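Local coordinates for maleylpyruvate isomerase (Ralstonia sp., PDB 2V6K), which catalyses the glutathione-dependent isomerisation of maleylpyruvate to fumarylpyruvate in bacterial naphthalene degradation, as a homodimeric zeta-class glutathione transferase, at residues A[12-23]-A[162-171]; A[136-147]-A[181-192]. All coordinates share one frame; numbering follows the deposited sequence.

Interaction 1: residues A[12-23]-A[162-171]. With TGG (gamma-glutamyl-S-(1,2-dicarboxyethyl)cysteinylglycine), chain C.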
# COMPACT_ATOMS: atom_id res chain seq x y z
N GLY A 12 -6.18 -12.78 -0.63
CA GLY A 12 -6.13 -11.77 -1.68
C GLY A 12 -4.73 -11.43 -2.14
O GLY A 12 -4.47 -11.34 -3.33
N THR A 13 -3.82 -11.23 -1.19
CA THR A 13 -2.44 -10.89 -1.54
C THR A 13 -1.71 -12.09 -2.14
O THR A 13 -0.85 -11.91 -2.99
CB THR A 13 -1.65 -10.37 -0.34
OG1 THR A 13 -1.78 -11.32 0.74
CG2 THR A 13 -2.16 -9.01 0.11
N SER A 14 -2.06 -13.30 -1.71
CA SER A 14 -1.51 -14.50 -2.34
C SER A 14 -1.98 -14.62 -3.78
O SER A 14 -1.18 -14.86 -4.68
CB SER A 14 -1.93 -15.75 -1.57
OG SER A 14 -1.40 -15.76 -0.25
N HIS A 15 -3.28 -14.46 -3.97
CA HIS A 15 -3.93 -14.48 -5.28
C HIS A 15 -3.28 -13.44 -6.21
O HIS A 15 -2.94 -13.76 -7.36
CB HIS A 15 -5.42 -14.21 -5.03
CG HIS A 15 -6.31 -14.32 -6.23
ND1 HIS A 15 -7.66 -14.06 -6.15
CD2 HIS A 15 -6.06 -14.63 -7.53
CE1 HIS A 15 -8.20 -14.21 -7.35
NE2 HIS A 15 -7.25 -14.56 -8.20
N ARG A 16 -3.10 -12.23 -5.70
CA ARG A 16 -2.45 -11.13 -6.42
C ARG A 16 -1.09 -11.54 -6.97
O ARG A 16 -0.78 -11.35 -8.15
CB ARG A 16 -2.33 -9.95 -5.45
CG ARG A 16 -1.75 -8.65 -6.00
CD ARG A 16 -1.33 -7.76 -4.84
NE ARG A 16 -2.49 -7.32 -4.07
CZ ARG A 16 -2.42 -6.64 -2.93
NH1 ARG A 16 -1.23 -6.35 -2.39
NH2 ARG A 16 -3.53 -6.25 -2.32
N LEU A 17 -0.26 -12.12 -6.10
CA LEU A 17 1.08 -12.53 -6.50
C LEU A 17 1.05 -13.74 -7.43
O LEU A 17 1.84 -13.82 -8.38
CB LEU A 17 1.95 -12.77 -5.27
CG LEU A 17 3.39 -13.25 -5.52
CD1 LEU A 17 4.12 -12.35 -6.51
CD2 LEU A 17 4.14 -13.31 -4.22
N ARG A 18 0.13 -14.68 -7.18
CA ARG A 18 0.01 -15.83 -8.07
C ARG A 18 -0.32 -15.40 -9.50
O ARG A 18 0.22 -15.97 -10.45
CB ARG A 18 -1.04 -16.83 -7.58
CG ARG A 18 -0.62 -17.60 -6.33
CD ARG A 18 -1.60 -18.72 -5.98
NE ARG A 18 -3.00 -18.31 -5.85
CZ ARG A 18 -3.67 -18.20 -4.70
NH1 ARG A 18 -3.07 -18.42 -3.53
NH2 ARG A 18 -4.94 -17.84 -4.72
N ILE A 19 -1.18 -14.39 -9.65
CA ILE A 19 -1.50 -13.90 -10.99
C ILE A 19 -0.24 -13.38 -11.68
O ILE A 19 0.02 -13.73 -12.83
CB ILE A 19 -2.58 -12.79 -10.99
CG1 ILE A 19 -3.91 -13.32 -10.43
CG2 ILE A 19 -2.79 -12.25 -12.40
CD1 ILE A 19 -4.90 -12.21 -10.02
N ALA A 20 0.53 -12.56 -10.98
CA ALA A 20 1.75 -11.98 -11.55
C ALA A 20 2.76 -13.07 -11.93
O ALA A 20 3.32 -13.04 -13.03
CB ALA A 20 2.37 -10.99 -10.58
N LEU A 21 2.97 -14.04 -11.05
CA LEU A 21 3.87 -15.16 -11.34
C LEU A 21 3.41 -15.93 -12.57
O LEU A 21 4.23 -16.26 -13.43
CB LEU A 21 3.99 -16.10 -10.14
CG LEU A 21 4.79 -15.57 -8.95
CD1 LEU A 21 4.43 -16.34 -7.70
CD2 LEU A 21 6.28 -15.67 -9.22
N ASN A 22 2.11 -16.20 -12.66
CA ASN A 22 1.57 -16.95 -13.80
C ASN A 22 1.68 -16.17 -15.10
O ASN A 22 2.00 -16.75 -16.14
CB ASN A 22 0.12 -17.36 -13.56
CG ASN A 22 -0.03 -18.36 -12.43
OD1 ASN A 22 0.95 -18.85 -11.88
ND2 ASN A 22 -1.28 -18.65 -12.07
N LEU A 23 1.44 -14.86 -15.05
CA LEU A 23 1.57 -14.05 -16.26
C LEU A 23 3.00 -14.07 -16.78
O LEU A 23 3.22 -14.08 -17.99
CB LEU A 23 1.10 -12.61 -16.00
CG LEU A 23 -0.41 -12.40 -15.93
CD1 LEU A 23 -0.73 -11.04 -15.35
CD2 LEU A 23 -1.05 -12.55 -17.31
N PRO A 162 -3.05 -7.22 -19.90
CA PRO A 162 -3.06 -7.21 -18.44
C PRO A 162 -1.84 -6.49 -17.88
O PRO A 162 -0.75 -6.56 -18.45
CB PRO A 162 -3.00 -8.70 -18.08
CG PRO A 162 -3.52 -9.40 -19.30
CD PRO A 162 -3.03 -8.59 -20.45
N THR A 163 -2.05 -5.76 -16.78
CA THR A 163 -0.97 -5.07 -16.09
C THR A 163 -1.03 -5.42 -14.61
O THR A 163 -1.94 -6.14 -14.16
CB THR A 163 -1.07 -3.53 -16.22
OG1 THR A 163 -2.30 -3.08 -15.63
CG2 THR A 163 -0.99 -3.09 -17.68
N LEU A 164 -0.08 -4.93 -13.83
CA LEU A 164 -0.14 -5.25 -12.41
C LEU A 164 -1.40 -4.71 -11.73
O LEU A 164 -1.83 -5.26 -10.72
CB LEU A 164 1.14 -4.91 -11.64
CG LEU A 164 1.74 -3.52 -11.55
CD1 LEU A 164 0.95 -2.63 -10.60
CD2 LEU A 164 3.19 -3.65 -11.09
N ALA A 165 -2.03 -3.67 -12.29
CA ALA A 165 -3.29 -3.20 -11.71
C ALA A 165 -4.34 -4.32 -11.70
O ALA A 165 -5.07 -4.49 -10.72
CB ALA A 165 -3.81 -1.97 -12.44
N ASP A 166 -4.40 -5.10 -12.77
CA ASP A 166 -5.35 -6.22 -12.84
C ASP A 166 -5.02 -7.30 -11.82
O ASP A 166 -5.92 -7.97 -11.30
CB ASP A 166 -5.37 -6.83 -14.24
CG ASP A 166 -5.69 -5.81 -15.30
OD1 ASP A 166 -6.73 -5.12 -15.19
OD2 ASP A 166 -4.89 -5.70 -16.26
N CYS A 167 -3.73 -7.48 -11.53
CA CYS A 167 -3.30 -8.43 -10.51
C CYS A 167 -3.86 -8.06 -9.14
O CYS A 167 -4.16 -8.94 -8.35
CB CYS A 167 -1.78 -8.51 -10.42
SG CYS A 167 -0.97 -9.10 -11.90
N TYR A 168 -3.98 -6.76 -8.88
CA TYR A 168 -4.58 -6.29 -7.63
C TYR A 168 -6.10 -6.30 -7.68
O TYR A 168 -6.76 -6.64 -6.70
CB TYR A 168 -4.13 -4.86 -7.32
CG TYR A 168 -2.71 -4.67 -6.83
CD1 TYR A 168 -2.47 -4.17 -5.54
CD2 TYR A 168 -1.61 -4.91 -7.65
CE1 TYR A 168 -1.18 -3.93 -5.09
CE2 TYR A 168 -0.31 -4.67 -7.21
CZ TYR A 168 -0.11 -4.17 -5.93
OH TYR A 168 1.16 -3.90 -5.48
N LEU A 169 -6.68 -5.89 -8.82
CA LEU A 169 -8.13 -5.74 -8.90
C LEU A 169 -8.88 -7.07 -8.78
O LEU A 169 -9.87 -7.16 -8.04
CB LEU A 169 -8.53 -5.03 -10.20
CG LEU A 169 -10.04 -4.82 -10.38
CD1 LEU A 169 -10.56 -3.81 -9.36
CD2 LEU A 169 -10.35 -4.39 -11.80
N VAL A 170 -8.43 -8.08 -9.50
CA VAL A 170 -9.16 -9.34 -9.55
C VAL A 170 -9.37 -9.98 -8.16
O VAL A 170 -10.49 -10.33 -7.82
CB VAL A 170 -8.56 -10.30 -10.62
CG1 VAL A 170 -9.07 -11.71 -10.45
CG2 VAL A 170 -8.90 -9.78 -12.01
N PRO A 171 -8.30 -10.12 -7.36
CA PRO A 171 -8.52 -10.64 -6.00
C PRO A 171 -9.43 -9.76 -5.16
O PRO A 171 -10.18 -10.26 -4.32
CB PRO A 171 -7.11 -10.70 -5.41
CG PRO A 171 -6.22 -10.79 -6.60
CD PRO A 171 -6.87 -9.89 -7.61
OC1 TGG C . 0.79 -7.16 0.17
CO1 TGG C . 1.42 -7.63 1.13
OT1 TGG C . 2.18 -8.62 1.05
CA1 TGG C . 1.26 -6.95 2.46
NN1 TGG C . 1.14 -5.51 2.28
CB1 TGG C . 0.00 -7.44 3.17
CG1 TGG C . 0.10 -8.91 3.52
CD1 TGG C . -0.97 -9.41 4.48
OE1 TGG C . -2.04 -8.53 4.70
NN2 TGG C . -1.43 -10.71 4.07
CA2 TGG C . -2.66 -11.28 4.54
CO2 TGG C . -2.28 -11.88 5.89
OC2 TGG C . -1.40 -12.97 5.80
NN3 TGG C . -3.36 -12.07 6.81
CA3 TGG C . -3.15 -12.84 8.02
CO3 TGG C . -3.75 -12.11 9.18
OC3 TGG C . -4.31 -11.01 9.00
OT3 TGG C . -3.66 -12.67 10.30
CB2 TGG C . -3.05 -12.22 3.42
SG2 TGG C . -4.36 -13.34 3.76
CD2 TGG C . -5.88 -12.47 3.92
CE2 TGG C . -6.34 -11.99 2.57
OE2 TGG C . -7.32 -12.54 2.00
OF2 TGG C . -5.73 -11.05 2.02
CF2 TGG C . -6.83 -13.49 4.56
CH2 TGG C . -8.16 -12.91 4.97
OI2 TGG C . -8.30 -11.68 5.05
OJ2 TGG C . -9.09 -13.72 5.21
O HOH W 1 -5.37 -7.52 -4.44

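Interaction 2: residues A[136-147]-A[181-192]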
# COMPACT_ATOMS: atom_id res chain seq x y z
N ILE A 136 -14.50 -1.30 0.44
CA ILE A 136 -14.52 -1.78 -0.94
C ILE A 136 -15.29 -0.80 -1.83
O ILE A 136 -14.81 -0.43 -2.90
CB ILE A 136 -15.09 -3.20 -1.04
CG1 ILE A 136 -14.11 -4.19 -0.42
CG2 ILE A 136 -15.37 -3.57 -2.50
CD1 ILE A 136 -14.69 -5.56 -0.12
N SER A 137 -16.47 -0.37 -1.39
CA SER A 137 -17.26 0.55 -2.20
C SER A 137 -16.56 1.89 -2.41
O SER A 137 -16.59 2.43 -3.50
CB SER A 137 -18.64 0.76 -1.59
OG SER A 137 -19.36 -0.46 -1.58
N ALA A 138 -15.91 2.41 -1.37
CA ALA A 138 -15.21 3.68 -1.50
C ALA A 138 -14.07 3.55 -2.51
O ALA A 138 -13.90 4.41 -3.39
CB ALA A 138 -14.68 4.15 -0.15
N GLY A 139 -13.29 2.48 -2.39
CA GLY A 139 -12.16 2.26 -3.29
C GLY A 139 -12.60 1.98 -4.72
O GLY A 139 -12.01 2.51 -5.66
N PHE A 140 -13.63 1.16 -4.87
CA PHE A 140 -14.18 0.86 -6.20
C PHE A 140 -14.84 2.08 -6.84
O PHE A 140 -14.78 2.24 -8.05
CB PHE A 140 -15.15 -0.32 -6.14
CG PHE A 140 -14.48 -1.68 -6.12
CD1 PHE A 140 -13.09 -1.82 -5.99
CD2 PHE A 140 -15.26 -2.82 -6.22
CE1 PHE A 140 -12.50 -3.09 -5.98
CE2 PHE A 140 -14.68 -4.09 -6.22
CZ PHE A 140 -13.30 -4.23 -6.09
N ASP A 141 -15.47 2.95 -6.04
CA ASP A 141 -15.98 4.22 -6.59
C ASP A 141 -14.86 4.95 -7.33
O ASP A 141 -15.05 5.41 -8.47
CB ASP A 141 -16.54 5.15 -5.50
CG ASP A 141 -17.88 4.70 -4.96
OD1 ASP A 141 -18.57 3.86 -5.58
OD2 ASP A 141 -18.26 5.23 -3.89
N ALA A 142 -13.70 5.05 -6.69
CA ALA A 142 -12.56 5.77 -7.27
C ALA A 142 -11.96 5.02 -8.46
O ALA A 142 -11.68 5.63 -9.49
CB ALA A 142 -11.50 6.03 -6.21
N TYR A 143 -11.75 3.71 -8.30
CA TYR A 143 -11.16 2.89 -9.35
C TYR A 143 -12.03 2.94 -10.60
O TYR A 143 -11.54 3.16 -11.71
CB TYR A 143 -11.01 1.45 -8.83
CG TYR A 143 -10.01 0.58 -9.56
CD1 TYR A 143 -8.83 0.20 -8.95
CD2 TYR A 143 -10.27 0.11 -10.84
CE1 TYR A 143 -7.93 -0.63 -9.59
CE2 TYR A 143 -9.36 -0.71 -11.50
CZ TYR A 143 -8.19 -1.07 -10.87
OH TYR A 143 -7.27 -1.88 -11.49
N GLU A 144 -13.34 2.74 -10.42
CA GLU A 144 -14.31 2.80 -11.51
C GLU A 144 -14.28 4.15 -12.22
O GLU A 144 -14.32 4.21 -13.46
CB GLU A 144 -15.72 2.52 -10.96
CG GLU A 144 -16.82 2.51 -12.00
CD GLU A 144 -16.93 1.20 -12.77
OE1 GLU A 144 -16.21 0.23 -12.46
OE2 GLU A 144 -17.77 1.16 -13.69
N ALA A 145 -14.23 5.23 -11.45
CA ALA A 145 -14.17 6.58 -12.03
C ALA A 145 -12.92 6.75 -12.88
O ALA A 145 -12.97 7.36 -13.96
CB ALA A 145 -14.23 7.63 -10.94
N LEU A 146 -11.79 6.22 -12.40
CA LEU A 146 -10.54 6.30 -13.16
C LEU A 146 -10.57 5.48 -14.45
O LEU A 146 -10.04 5.92 -15.47
CB LEU A 146 -9.34 5.92 -12.29
CG LEU A 146 -9.04 6.94 -11.19
CD1 LEU A 146 -8.05 6.35 -10.19
CD2 LEU A 146 -8.51 8.25 -11.76
N LEU A 147 -11.21 4.32 -14.40
CA LEU A 147 -11.39 3.50 -15.61
C LEU A 147 -12.19 4.23 -16.67
O LEU A 147 -11.96 4.06 -17.87
CB LEU A 147 -12.07 2.16 -15.28
CG LEU A 147 -11.31 1.16 -14.42
CD1 LEU A 147 -12.11 -0.12 -14.26
CD2 LEU A 147 -9.95 0.85 -15.02
N VAL A 181 -20.79 -7.58 -1.30
CA VAL A 181 -20.83 -6.20 -1.74
C VAL A 181 -21.57 -6.13 -3.08
O VAL A 181 -21.29 -6.91 -3.98
CB VAL A 181 -19.40 -5.64 -1.92
CG1 VAL A 181 -19.44 -4.18 -2.36
CG2 VAL A 181 -18.61 -5.80 -0.64
N ASP A 182 -22.51 -5.20 -3.18
CA ASP A 182 -23.21 -4.95 -4.44
C ASP A 182 -22.23 -4.37 -5.45
O ASP A 182 -21.70 -3.28 -5.26
CB ASP A 182 -24.38 -3.99 -4.21
CG ASP A 182 -25.21 -3.77 -5.46
OD1 ASP A 182 -25.04 -4.52 -6.46
OD2 ASP A 182 -26.05 -2.85 -5.45
N LEU A 183 -22.00 -5.13 -6.52
CA LEU A 183 -21.07 -4.71 -7.57
C LEU A 183 -21.77 -4.06 -8.76
O LEU A 183 -21.11 -3.64 -9.71
CB LEU A 183 -20.20 -5.88 -8.04
CG LEU A 183 -19.25 -6.45 -6.97
CD1 LEU A 183 -18.54 -7.69 -7.50
CD2 LEU A 183 -18.25 -5.40 -6.54
N THR A 184 -23.09 -3.93 -8.70
CA THR A 184 -23.83 -3.27 -9.78
C THR A 184 -23.26 -1.90 -10.16
O THR A 184 -23.17 -1.59 -11.35
CB THR A 184 -25.34 -3.16 -9.47
OG1 THR A 184 -25.83 -4.44 -9.06
CG2 THR A 184 -26.12 -2.71 -10.71
N PRO A 185 -22.88 -1.05 -9.17
CA PRO A 185 -22.36 0.27 -9.53
C PRO A 185 -21.03 0.31 -10.29
O PRO A 185 -20.61 1.39 -10.70
CB PRO A 185 -22.18 0.96 -8.17
CG PRO A 185 -23.11 0.23 -7.26
CD PRO A 185 -23.00 -1.19 -7.71
N TYR A 186 -20.40 -0.85 -10.47
CA TYR A 186 -19.05 -0.90 -11.05
C TYR A 186 -18.98 -1.76 -12.31
O TYR A 186 -18.27 -2.76 -12.34
CB TYR A 186 -18.04 -1.39 -10.00
CG TYR A 186 -18.27 -0.75 -8.65
CD1 TYR A 186 -18.04 0.60 -8.46
CD2 TYR A 186 -18.76 -1.50 -7.58
CE1 TYR A 186 -18.28 1.21 -7.25
CE2 TYR A 186 -19.00 -0.89 -6.35
CZ TYR A 186 -18.76 0.46 -6.20
OH TYR A 186 -18.99 1.08 -4.99
N PRO A 187 -19.71 -1.36 -13.37
CA PRO A 187 -19.71 -2.18 -14.58
C PRO A 187 -18.34 -2.29 -15.26
O PRO A 187 -18.05 -3.31 -15.87
CB PRO A 187 -20.70 -1.45 -15.49
CG PRO A 187 -20.69 -0.03 -15.01
CD PRO A 187 -20.56 -0.17 -13.53
N LEU A 188 -17.52 -1.24 -15.16
CA LEU A 188 -16.23 -1.28 -15.82
C LEU A 188 -15.30 -2.24 -15.10
O LEU A 188 -14.61 -3.05 -15.74
CB LEU A 188 -15.62 0.13 -15.95
CG LEU A 188 -16.47 1.15 -16.72
CD1 LEU A 188 -15.80 2.51 -16.74
CD2 LEU A 188 -16.81 0.71 -18.15
N ILE A 189 -15.32 -2.20 -13.77
CA ILE A 189 -14.60 -3.17 -12.96
C ILE A 189 -15.10 -4.59 -13.25
O ILE A 189 -14.29 -5.51 -13.43
CB ILE A 189 -14.71 -2.82 -11.46
CG1 ILE A 189 -13.80 -1.63 -11.13
CG2 ILE A 189 -14.37 -4.01 -10.57
CD1 ILE A 189 -13.97 -1.07 -9.72
N ARG A 190 -16.41 -4.77 -13.31
CA ARG A 190 -16.96 -6.10 -13.58
C ARG A 190 -16.49 -6.61 -14.95
O ARG A 190 -16.16 -7.79 -15.09
CB ARG A 190 -18.48 -6.10 -13.48
CG ARG A 190 -18.98 -6.08 -12.04
CD ARG A 190 -20.50 -6.22 -11.95
NE ARG A 190 -21.23 -4.97 -12.18
CZ ARG A 190 -21.90 -4.67 -13.29
NH1 ARG A 190 -21.93 -5.51 -14.32
NH2 ARG A 190 -22.55 -3.51 -13.37
N ALA A 191 -16.44 -5.73 -15.94
CA ALA A 191 -15.99 -6.11 -17.28
C ALA A 191 -14.50 -6.47 -17.30
O ALA A 191 -14.11 -7.43 -17.96
CB ALA A 191 -16.30 -5.03 -18.29
N VAL A 192 -13.69 -5.72 -16.56
CA VAL A 192 -12.26 -6.04 -16.47
C VAL A 192 -12.07 -7.39 -15.79
O VAL A 192 -11.29 -8.23 -16.27
CB VAL A 192 -11.47 -4.95 -15.70
CG1 VAL A 192 -10.04 -5.43 -15.41
CG2 VAL A 192 -11.44 -3.66 -16.50
O HOH W 2 -21.40 -1.36 -3.29

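Interaction 1: residues A[12-23]-A[162-171]
Helices 12-23 and 164-171 pack at the interdomain seam of the glutathione transferase fold, the first from the thioredoxin-like N-terminal domain, the second from the all-helical C-terminal domain. Their axes approach to 8.2 Å and run roughly antiparallel, at 143°. Two knobs-into-holes set the fit: Cys167 enters among Arg16, Ile19, Ala20 and Leu23, its SG 3.7 Å from Ile19 CG2, and Pro171 enters among Gly12, His15, Arg16 and Ile19. Pro171 lays CG over one face of the His15 imidazole, a CH-pi contact of 3.7 Å to the ring centroid. Arg16 leaves its helix with CG anti to the backbone N (chi1 -177°) and sets CD over the centre of the Tyr168 ring; a bend at chi3 then lays the guanidinium over the ring's CD1 side, planes 11° apart, with Thr13 CG2 over its other face. Water 1 accepts from Arg16 NE (2.9 Å) and donates to Tyr168 O. At the helix start Gly12 N donates to TGG OE2 (2.9 Å). No direct hydrogen bond joins the segments: the domains meet through shape and CH-pi contacts, Cys167 O is left without a hydrogen-bond partner, Arg16 CA approaching it at 3.4 Å, and Arg16 NH1 bonds Ser67 of the glutathione site.

Interaction 2: residues A[136-147]-A[181-192]
Within the helical C-terminal domain of the glutathione transferase fold, helix 125-149 receives the turn that leads into helix 187-196, and Glu144 of the former grips the first turn of the latter. Its carboxylate takes two backbone N-H groups on syn lone pairs: Leu188 N gives to Glu144 OE2 (2.8 Å) and Ile189 N to Glu144 OE1 (2.9 Å). CG anti to the backbone N (chi1 -178°) and a bend at chi2 bring the carboxylate there. A negative group at a helix N-terminus would probably be stabilised by the helix dipole, and the paired bonds fix its rotation. Tyr186, the N-cap residue, ends a type I turn from Leu183 and lays its ring across Phe140: Phe140 CB sits over the centre of one face, 3.6 Å from the centroid, the edge of the Phe140 ring points at the face of Tyr186 with planes at 78°, and Pro185 CB covers the opposite face. The phenol OH donates to Asp141 OD1 (2.9 Å), meeting it from above the carboxylate plane. The axes of 136-147 and 187-192 lie at a steep 80°, and Ile189 is the knob among Phe140, Tyr143, Glu144 and Leu147, its CD1 over one face of the Phe140 ring, whose edge meets Leu183 CD2 at 3.8 Å from Phe140 CE2. Leu147 CD1 extends the apolar patch to Leu188 and Val192. Toward the N-terminal end of segment 136-147, Ile136 CD1 meets Val181 CG2.

In the fold
Helix 164-178 ties the two contacts together: it supplies one side of interaction 1, and it lies between helices 125-149 and 187-196 in the chain while packing on both. Tyr143 rests on Ala165 and Leu169, and Val192 on Asp166 and Leu169, although the contact centres lie about 17 Å apart. Interaction 1 is buried near the middle of the chain, joins two domains and relies on packing, an arginine laid over a tyrosine ring and a water. Interaction 2 stays inside one domain, farther out and partly exposed, and uses direct hydrogen bonds, with carboxylates accepting from backbone N-H groups and a phenol. Ala138, Ala142, Ala145 and Leu146 of 136-147 pack on the second subunit, whereas no other chain touches interaction 1.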